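Local coordinates for protein N-acetyl-beta-D glucosaminidase (Rhizomucor miehei CAU432, PDB 4ZM6) that probably hydrolyses beta-N-acetylglucosaminides as a glycoside hydrolase family 3 enzyme and acetylates glucosamine in a GCN5-related region that binds acetyl-CoA, at residues Q388-L393 and A445-I450; A417-R422 and A508-I513; A765-N770 and A798-A803. All blocks are in the same frame, centred on the assembly; numbering follows the deposited sequence.

Contact 1. Residues Q388-L393 and A445-I450; sequences QTDKIL and ADWVII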
loop_
_atom_site.group_PDB
_atom_site.type_symbol
_atom_site.label_atom_id
_atom_site.label_comp_id
_atom_site.label_asym_id
_atom_site.label_seq_id
_atom_site.Cartn_x
_atom_site.Cartn_y
_atom_site.Cartn_z
ATOM N N GLN A 388 10.945 11.269 52.749
ATOM C CA GLN A 388 9.761 11.923 53.312
ATOM C C GLN A 388 9.984 13.399 53.637
ATOM O O GLN A 388 9.109 14.234 53.406
ATOM C CB GLN A 388 9.323 11.191 54.575
ATOM C CG GLN A 388 7.873 11.424 54.946
ATOM C CD GLN A 388 7.361 10.377 55.915
ATOM O OE1 GLN A 388 8.053 10.012 56.873
ATOM N NE2 GLN A 388 6.143 9.889 55.677
ATOM N N THR A 389 11.164 13.704 54.168
ATOM C CA THR A 389 11.515 15.055 54.606
ATOM C C THR A 389 12.059 15.969 53.501
ATOM O O THR A 389 12.352 17.136 53.766
ATOM C CB THR A 389 12.561 14.984 55.734
ATOM O OG1 THR A 389 13.689 14.215 55.291
ATOM C CG2 THR A 389 11.959 14.330 56.969
ATOM N N ASP A 390 12.218 15.446 52.283
ATOM C CA ASP A 390 12.604 16.270 51.140
ATOM C C ASP A 390 11.489 17.248 50.784
ATOM O O ASP A 390 10.307 16.939 50.923
ATOM C CB ASP A 390 12.918 15.412 49.909
ATOM C CG ASP A 390 14.308 14.813 49.940
ATOM O OD1 ASP A 390 15.271 15.546 50.248
ATOM O OD2 ASP A 390 14.442 13.613 49.621
ATOM N N LYS A 391 11.879 18.427 50.316
ATOM C CA LYS A 391 10.930 19.447 49.898
ATOM C C LYS A 391 10.766 19.366 48.380
ATOM O O LYS A 391 11.745 19.499 47.640
ATOM C CB LYS A 391 11.435 20.833 50.312
ATOM C CG LYS A 391 10.432 21.968 50.133
ATOM C CD LYS A 391 9.391 22.017 51.248
ATOM C CE LYS A 391 9.001 23.453 51.597
ATOM N NZ LYS A 391 10.029 24.147 52.436
ATOM N N ILE A 392 9.534 19.128 47.931
ATOM C CA ILE A 392 9.208 19.131 46.511
ATOM C C ILE A 392 8.461 20.413 46.141
ATOM O O ILE A 392 7.430 20.732 46.740
ATOM C CB ILE A 392 8.334 17.915 46.120
ATOM C CG1 ILE A 392 9.113 16.609 46.324
ATOM C CG2 ILE A 392 7.866 18.035 44.666
ATOM C CD1 ILE A 392 8.374 15.354 45.895
ATOM N N LEU A 393 8.972 21.133 45.146
ATOM C CA LEU A 393 8.291 22.324 44.627
ATOM C C LEU A 393 7.580 22.005 43.315
ATOM O O LEU A 393 8.226 21.691 42.315
ATOM C CB LEU A 393 9.293 23.458 44.403
ATOM C CG LEU A 393 8.707 24.781 43.907
ATOM C CD1 LEU A 393 7.528 25.232 44.761
ATOM C CD2 LEU A 393 9.787 25.846 43.882
ATOM N N ALA A 445 14.532 23.978 47.244
ATOM C CA ALA A 445 13.824 22.701 47.116
ATOM C C ALA A 445 14.771 21.576 46.725
ATOM O O ALA A 445 15.777 21.799 46.056
ATOM C CB ALA A 445 12.705 22.811 46.093
ATOM N N ASP A 446 14.438 20.365 47.150
ATOM C CA ASP A 446 15.229 19.189 46.797
ATOM C C ASP A 446 14.819 18.655 45.426
ATOM O O ASP A 446 15.633 18.065 44.710
ATOM C CB ASP A 446 15.076 18.103 47.868
ATOM C CG ASP A 446 15.546 18.567 49.239
ATOM O OD1 ASP A 446 16.742 18.913 49.382
ATOM O OD2 ASP A 446 14.716 18.589 50.172
ATOM N N TRP A 447 13.551 18.855 45.075
ATOM C CA TRP A 447 13.028 18.465 43.770
ATOM C C TRP A 447 12.056 19.532 43.271
ATOM O O TRP A 447 11.178 19.977 44.016
ATOM C CB TRP A 447 12.305 17.113 43.850
ATOM C CG TRP A 447 13.088 15.999 44.514
ATOM C CD1 TRP A 447 13.217 15.771 45.861
ATOM C CD2 TRP A 447 13.826 14.957 43.862
ATOM N NE1 TRP A 447 13.997 14.660 46.084
ATOM C CE2 TRP A 447 14.381 14.138 44.876
ATOM C CE3 TRP A 447 14.070 14.632 42.523
ATOM C CZ2 TRP A 447 15.169 13.019 44.587
ATOM C CZ3 TRP A 447 14.853 13.515 42.237
ATOM C CH2 TRP A 447 15.393 12.726 43.265
ATOM N N VAL A 448 12.222 19.938 42.014
ATOM C CA VAL A 448 11.316 20.883 41.368
ATOM C C VAL A 448 10.603 20.178 40.223
ATOM O O VAL A 448 11.246 19.585 39.364
ATOM C CB VAL A 448 12.077 22.100 40.810
ATOM C CG1 VAL A 448 11.124 23.056 40.100
ATOM C CG2 VAL A 448 12.833 22.807 41.926
ATOM N N ILE A 449 9.275 20.232 40.223
ATOM C CA ILE A 449 8.477 19.678 39.135
ATOM C C ILE A 449 7.699 20.822 38.503
ATOM O O ILE A 449 6.940 21.515 39.182
ATOM C CB ILE A 449 7.490 18.595 39.623
ATOM C CG1 ILE A 449 8.247 17.401 40.212
ATOM C CG2 ILE A 449 6.614 18.119 38.472
ATOM C CD1 ILE A 449 7.353 16.354 40.847
ATOM N N ILE A 450 7.884 21.018 37.202
ATOM C CA ILE A 450 7.198 22.092 36.498
ATOM C C ILE A 450 6.171 21.516 35.534
ATOM O O ILE A 450 6.453 20.566 34.805
ATOM C CB ILE A 450 8.185 23.020 35.774
ATOM C CG1 ILE A 450 9.159 23.607 36.798
ATOM C CG2 ILE A 450 7.434 24.139 35.068
ATOM C CD1 ILE A 450 10.171 24.575 36.231
#

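Contact 2. Residues A417-R422 and A508-I513; sequences ASLLKR and AAVRLI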
loop_
_atom_site.group_PDB
_atom_site.type_symbol
_atom_site.label_atom_id
_atom_site.label_comp_id
_atom_site.label_asym_id
_atom_site.label_seq_id
_atom_site.Cartn_x
_atom_site.Cartn_y
_atom_site.Cartn_z
ATOM N N ALA A 417 -3.256 16.824 43.433
ATOM C CA ALA A 417 -3.883 15.722 44.172
ATOM C C ALA A 417 -3.071 14.432 44.077
ATOM O O ALA A 417 -2.826 13.760 45.081
ATOM C CB ALA A 417 -5.289 15.480 43.650
ATOM N N SER A 418 -2.653 14.098 42.882
ATOM C CA SER A 418 -1.976 12.861 42.666
ATOM C C SER A 418 -0.610 12.864 43.260
ATOM O O SER A 418 -0.108 11.843 43.618
ATOM C CB SER A 418 -1.915 12.547 41.184
ATOM O OG SER A 418 -3.185 12.220 40.688
ATOM N N LEU A 419 0.001 14.018 43.352
ATOM C CA LEU A 419 1.306 14.120 43.972
ATOM C C LEU A 419 1.213 13.897 45.457
ATOM O O LEU A 419 2.086 13.356 46.076
ATOM C CB LEU A 419 1.818 15.514 43.778
ATOM C CG LEU A 419 2.472 15.717 42.458
ATOM C CD1 LEU A 419 2.833 17.163 42.353
ATOM C CD2 LEU A 419 3.699 14.861 42.458
ATOM N N LEU A 420 0.139 14.383 46.019
ATOM C CA LEU A 420 -0.164 14.261 47.456
ATOM C C LEU A 420 -0.271 12.814 47.938
ATOM O O LEU A 420 0.113 12.512 49.070
ATOM C CB LEU A 420 -1.460 14.997 47.823
ATOM C CG LEU A 420 -1.364 16.505 48.036
ATOM C CD1 LEU A 420 -2.764 17.094 48.118
ATOM C CD2 LEU A 420 -0.555 16.830 49.285
ATOM N N LYS A 421 -0.802 11.925 47.102
ATOM C CA LYS A 421 -0.901 10.509 47.473
ATOM C C LYS A 421 0.489 9.894 47.733
ATOM O O LYS A 421 0.617 8.986 48.560
ATOM C CB LYS A 421 -1.674 9.703 46.418
ATOM N N ARG A 422 1.522 10.408 47.061
ATOM C CA ARG A 422 2.888 9.890 47.202
ATOM C C ARG A 422 3.765 10.685 48.167
ATOM O O ARG A 422 4.683 10.120 48.763
ATOM C CB ARG A 422 3.608 9.836 45.843
ATOM C CG ARG A 422 3.156 8.724 44.911
ATOM C CD ARG A 422 1.899 9.118 44.162
ATOM N NE ARG A 422 1.306 7.999 43.443
ATOM C CZ ARG A 422 0.130 8.040 42.823
ATOM N NH1 ARG A 422 -0.597 9.151 42.815
ATOM N NH2 ARG A 422 -0.325 6.956 42.206
ATOM N N ALA A 508 -1.584 9.019 36.021
ATOM C CA ALA A 508 -0.590 8.189 35.339
ATOM C C ALA A 508 0.777 8.866 35.221
ATOM O O ALA A 508 1.812 8.214 35.332
ATOM C CB ALA A 508 -1.093 7.814 33.960
ATOM N N ALA A 509 0.780 10.173 34.986
ATOM C CA ALA A 509 2.030 10.925 34.897
ATOM C C ALA A 509 2.787 10.938 36.228
ATOM O O ALA A 509 4.018 10.849 36.252
ATOM C CB ALA A 509 1.759 12.344 34.428
ATOM N N VAL A 510 2.051 11.042 37.331
ATOM C CA VAL A 510 2.657 10.969 38.656
ATOM C C VAL A 510 3.172 9.558 38.940
ATOM O O VAL A 510 4.290 9.387 39.428
ATOM C CB VAL A 510 1.674 11.412 39.749
ATOM C CG1 VAL A 510 2.206 11.065 41.131
ATOM C CG2 VAL A 510 1.422 12.907 39.636
ATOM N N ARG A 511 2.362 8.555 38.618
ATOM C CA ARG A 511 2.784 7.155 38.753
ATOM C C ARG A 511 4.109 6.892 38.032
ATOM O O ARG A 511 4.986 6.200 38.556
ATOM C CB ARG A 511 1.712 6.213 38.209
ATOM C CG ARG A 511 0.391 6.284 38.954
ATOM C CD ARG A 511 -0.474 5.083 38.638
ATOM N NE ARG A 511 0.012 3.893 39.332
ATOM C CZ ARG A 511 -0.225 2.637 38.955
ATOM N NH1 ARG A 511 -0.946 2.374 37.869
ATOM N NH2 ARG A 511 0.276 1.632 39.670
ATOM N N LEU A 512 4.242 7.467 36.837
ATOM C CA LEU A 512 5.456 7.339 36.038
ATOM C C LEU A 512 6.631 8.015 36.733
ATOM O O LEU A 512 7.724 7.452 36.798
ATOM C CB LEU A 512 5.256 7.961 34.654
ATOM C CG LEU A 512 5.806 7.193 33.449
ATOM C CD1 LEU A 512 5.756 8.090 32.220
ATOM C CD2 LEU A 512 7.219 6.691 33.689
ATOM N N ILE A 513 6.393 9.219 37.250
ATOM C CA ILE A 513 7.435 10.003 37.920
ATOM C C ILE A 513 7.966 9.293 39.169
ATOM O O ILE A 513 9.174 9.286 39.410
ATOM C CB ILE A 513 6.932 11.437 38.241
ATOM C CG1 ILE A 513 6.858 12.257 36.944
ATOM C CG2 ILE A 513 7.838 12.151 39.241
ATOM C CD1 ILE A 513 6.035 13.524 37.047
#

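Contact 3. Residues A765-N770 and A798-A803; sequences ASLILN and ACVGVA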
loop_
_atom_site.group_PDB
_atom_site.type_symbol
_atom_site.label_atom_id
_atom_site.label_comp_id
_atom_site.label_asym_id
_atom_site.label_seq_id
_atom_site.Cartn_x
_atom_site.Cartn_y
_atom_site.Cartn_z
ATOM N N ALA A 765 -29.282 -39.235 5.878
ATOM C CA ALA A 765 -28.278 -38.836 6.848
ATOM C C ALA A 765 -26.930 -38.830 6.148
ATOM O O ALA A 765 -26.813 -39.330 5.022
ATOM C CB ALA A 765 -28.262 -39.791 8.033
ATOM N N SER A 766 -25.916 -38.266 6.799
ATOM C CA SER A 766 -24.574 -38.262 6.235
ATOM C C SER A 766 -23.531 -37.907 7.275
ATOM O O SER A 766 -23.859 -37.328 8.302
ATOM C CB SER A 766 -24.482 -37.266 5.072
ATOM O OG SER A 766 -24.052 -35.998 5.523
ATOM N N LEU A 767 -22.278 -38.260 6.997
ATOM C CA LEU A 767 -21.140 -37.772 7.779
ATOM C C LEU A 767 -19.853 -37.853 6.980
ATOM O O LEU A 767 -19.815 -38.473 5.922
ATOM C CB LEU A 767 -20.999 -38.530 9.103
ATOM C CG LEU A 767 -20.646 -40.019 9.052
ATOM C CD1 LEU A 767 -19.181 -40.251 8.712
ATOM C CD2 LEU A 767 -20.974 -40.675 10.385
ATOM N N ILE A 768 -18.803 -37.229 7.514
ATOM C CA ILE A 768 -17.504 -37.140 6.853
ATOM C C ILE A 768 -16.460 -37.898 7.647
ATOM O O ILE A 768 -16.101 -37.487 8.748
ATOM C CB ILE A 768 -17.033 -35.674 6.723
ATOM C CG1 ILE A 768 -17.945 -34.900 5.769
ATOM C CG2 ILE A 768 -15.594 -35.610 6.214
ATOM C CD1 ILE A 768 -17.763 -33.401 5.849
ATOM N N LEU A 769 -15.970 -38.995 7.075
ATOM C CA LEU A 769 -14.858 -39.738 7.655
ATOM C C LEU A 769 -13.538 -39.055 7.345
ATOM O O LEU A 769 -13.449 -38.192 6.466
ATOM C CB LEU A 769 -14.790 -41.162 7.095
ATOM C CG LEU A 769 -15.863 -42.165 7.501
ATOM C CD1 LEU A 769 -15.707 -43.441 6.687
ATOM C CD2 LEU A 769 -15.778 -42.464 8.987
ATOM N N ASN A 770 -12.517 -39.459 8.090
ATOM C CA ASN A 770 -11.141 -39.151 7.754
ATOM C C ASN A 770 -10.251 -40.234 8.345
ATOM O O ASN A 770 -10.581 -40.808 9.387
ATOM C CB ASN A 770 -10.748 -37.768 8.282
ATOM C CG ASN A 770 -10.457 -37.767 9.770
ATOM O OD1 ASN A 770 -11.315 -37.417 10.574
ATOM N ND2 ASN A 770 -9.245 -38.168 10.143
ATOM N N ALA A 798 -16.904 -36.274 11.213
ATOM C CA ALA A 798 -17.373 -34.895 11.350
ATOM C C ALA A 798 -18.668 -34.665 10.574
ATOM O O ALA A 798 -19.135 -35.539 9.850
ATOM C CB ALA A 798 -16.297 -33.924 10.876
ATOM N N CYS A 799 -19.244 -33.480 10.743
ATOM C CA CYS A 799 -20.464 -33.085 10.044
ATOM C C CYS A 799 -21.487 -34.221 9.984
ATOM O O CYS A 799 -22.032 -34.548 8.929
ATOM C CB CYS A 799 -20.112 -32.545 8.663
ATOM S SG CYS A 799 -18.869 -31.225 8.737
ATOM N N VAL A 800 -21.724 -34.805 11.157
ATOM C CA VAL A 800 -22.732 -35.837 11.361
ATOM C C VAL A 800 -24.092 -35.161 11.443
ATOM O O VAL A 800 -24.266 -34.181 12.175
ATOM C CB VAL A 800 -22.496 -36.577 12.691
ATOM C CG1 VAL A 800 -23.614 -37.573 12.962
ATOM C CG2 VAL A 800 -21.136 -37.264 12.696
ATOM N N GLY A 801 -25.058 -35.689 10.698
ATOM C CA GLY A 801 -26.390 -35.102 10.651
ATOM C C GLY A 801 -27.429 -36.015 10.030
ATOM O O GLY A 801 -27.167 -36.696 9.036
ATOM N N VAL A 802 -28.615 -36.020 10.630
ATOM C CA VAL A 802 -29.765 -36.745 10.114
ATOM C C VAL A 802 -30.766 -35.719 9.606
ATOM O O VAL A 802 -30.784 -34.591 10.083
ATOM C CB VAL A 802 -30.412 -37.574 11.231
ATOM C CG1 VAL A 802 -31.519 -38.464 10.679
ATOM C CG2 VAL A 802 -29.348 -38.388 11.958
ATOM N N ALA A 803 -31.590 -36.103 8.636
ATOM C CA ALA A 803 -32.634 -35.217 8.114
ATOM C C ALA A 803 -33.657 -34.948 9.199
ATOM O O ALA A 803 -33.845 -35.779 10.086
ATOM C CB ALA A 803 -33.315 -35.842 6.905
HETATM O O HOH W 1 -24.638 -33.951 7.901
#

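Contact 1. Residues Q388-L393 and A445-I450
Asp-390 and Asp-446 each set CG anti to the carbonyl carbon, beside their own backbone N (chi1 -81° and -60°), and the two carboxylates meet where strands 392-397 and 447-452 are about to begin. Asp-446 OD2 offers its anti lone pair to Lys-391 N at 2.8 Å, in a nearly straight bond (168°). Asp-390 OD1 lies 3.1 Å from that same OD2, two acceptors of like charge near each other; the N-H of Lys-391 on Asp-446 OD2 and that of Ala-387 on Asp-390 OD2 would temper the charge. The Asp-390 carboxylate also stands at the edge of the Trp-447 indole, steeply turned against the ring, with OD2 3.7 Å from NE1. Lys-391 O then gathers two N-H groups, Asp-446 N at 2.9 Å, in the carbonyl plane, and Trp-447 N at 3.2 Å. From here a parallel ladder runs on: Leu-393 N reaches Trp-447 O at 2.7 Å, and Ile-449 N reaches Leu-393 O at 2.8 Å. Side chains divide between the two faces. On one, Ile-392 sets CG1 against Trp-447 CB and CG2 against Ile-449 CD1; on the other, Leu-393 CB touches Ala-445 CB at 3.9 Å and, more distantly, Val-448 CG2. Strands 426-431 and 475-479 flank the pair in a mixed six-stranded sheet. Arg-474, just before strand 475-479, makes a cation-pi contact with Trp-447 and also bonds Asp-446 O. Helix 439-444, which links strand 426-431 to strand 447-452 past the intervening strand 392-397, covers the face of Leu-393 and Val-448.

Contact 2. Residues A417-R422 and A508-I513
Arg-422 crosses Val-510 obliquely and ends against Arg-511, joining helices 413-422 and 503-513, whose local axes approach to 9.2 Å at 36°. From CB the chain leaves with CG beside the backbone N, then bends at chi2 (82°), which brings CD to 3.6 Å from Val-510 CG1. The same methyl also lies near NE, CZ and NH1. NH1 turns back to its own helix and donates to Ser-418 O at 2.9 Å (156°), nearly in the guanidinium plane. NH2 rests 3.4 Å from Arg-511 CG. The other valine methyl, CG2, packs on Ser-418 CB at 3.7 Å and on Leu-419 CG. The Arg-511 side chain lies about 9 Å from that of Arg-520, which binds acetyl-CoA, and about 10 Å from the bound cofactor. Glu-507 pairs with Arg-422 NH2 and bonds Ser-418 OG, Asp-369 salt-bridges Arg-511 NH1, and Glu-516 takes Arg-422 NE with one oxygen and Arg-511 NE with the other. Although Arg-422 NH2 is 4.2 Å from Arg-511 NE, the like charges are probably balanced by Glu-516 together with Glu-507 and Asp-369; the helices thus meet through an apolar valine contact beside a charge-compensated network.

Contact 3. Residues A765-N770 and A798-A803
Leu-767 and Val-800 lie side by side, pointing the same way, with Leu-767 CB 3.8 Å from Val-800 CG2; Leu-767 CG sits between its backbone N and carbonyl carbon (chi1 66°). On the other face Ile-768 sends CD1 to Cys-799, 3.8 Å from its CB. Antiparallel backbone bonds hold the strands together. Ser-766 and Gly-801 form a hydrogen-bonded pair, Ser-766 N donating to Gly-801 O at 3.0 Å and Gly-801 N returning to Ser-766 O at 3.1 Å. Ile-768 N donates to Ala-798 O at 2.9 Å, while the return bond from Ala-798 N is weak. Between these pairs the register slips by one, a beta bulge with the extra residue in strand 794-802, where Cys-799 takes positive phi (42°). Further out, helix 811-825 packs on Leu-767, and helix 721-731 on Ser-766. The arrangement resembles the bulged strand that leads to the cofactor loop in GNAT folds, though the acetyl-CoA seen here is bound by the other acetyltransferase region. Cys-799 O accepts a hydrogen bond from a water at 2.9 Å, which also bonds Ser-766 OG, and Tyr-739 OH bonds both oxygens. The bulge thus leaves Cys-799 O satisfied by a hydroxyl and a water in place of a ladder N-H.

From the N terminus, contact 1 opens at 388-393, and contact 2 opens at 417-422 before contact 1 closes at 445-450; contact 2 closes only at 508-513. The two loops therefore cross. Contact 1 pairs strands 392-397 and 447-452, contact 2 pairs helices 413-422 and 503-513, and a touch of Ile-449 CD1 on Leu-419 CD2, at 4.3 Å, joins helix 413-422 to the sheet. Contact 3 follows in series, its shorter loop joining neighbouring antiparallel strands 763-771 and 794-802 of the C-terminal acetyltransferase region. It lies on the opposite side of the chain's centre, its centre about 62 Å from that of contact 2 and about 75 Å from that of contact 1.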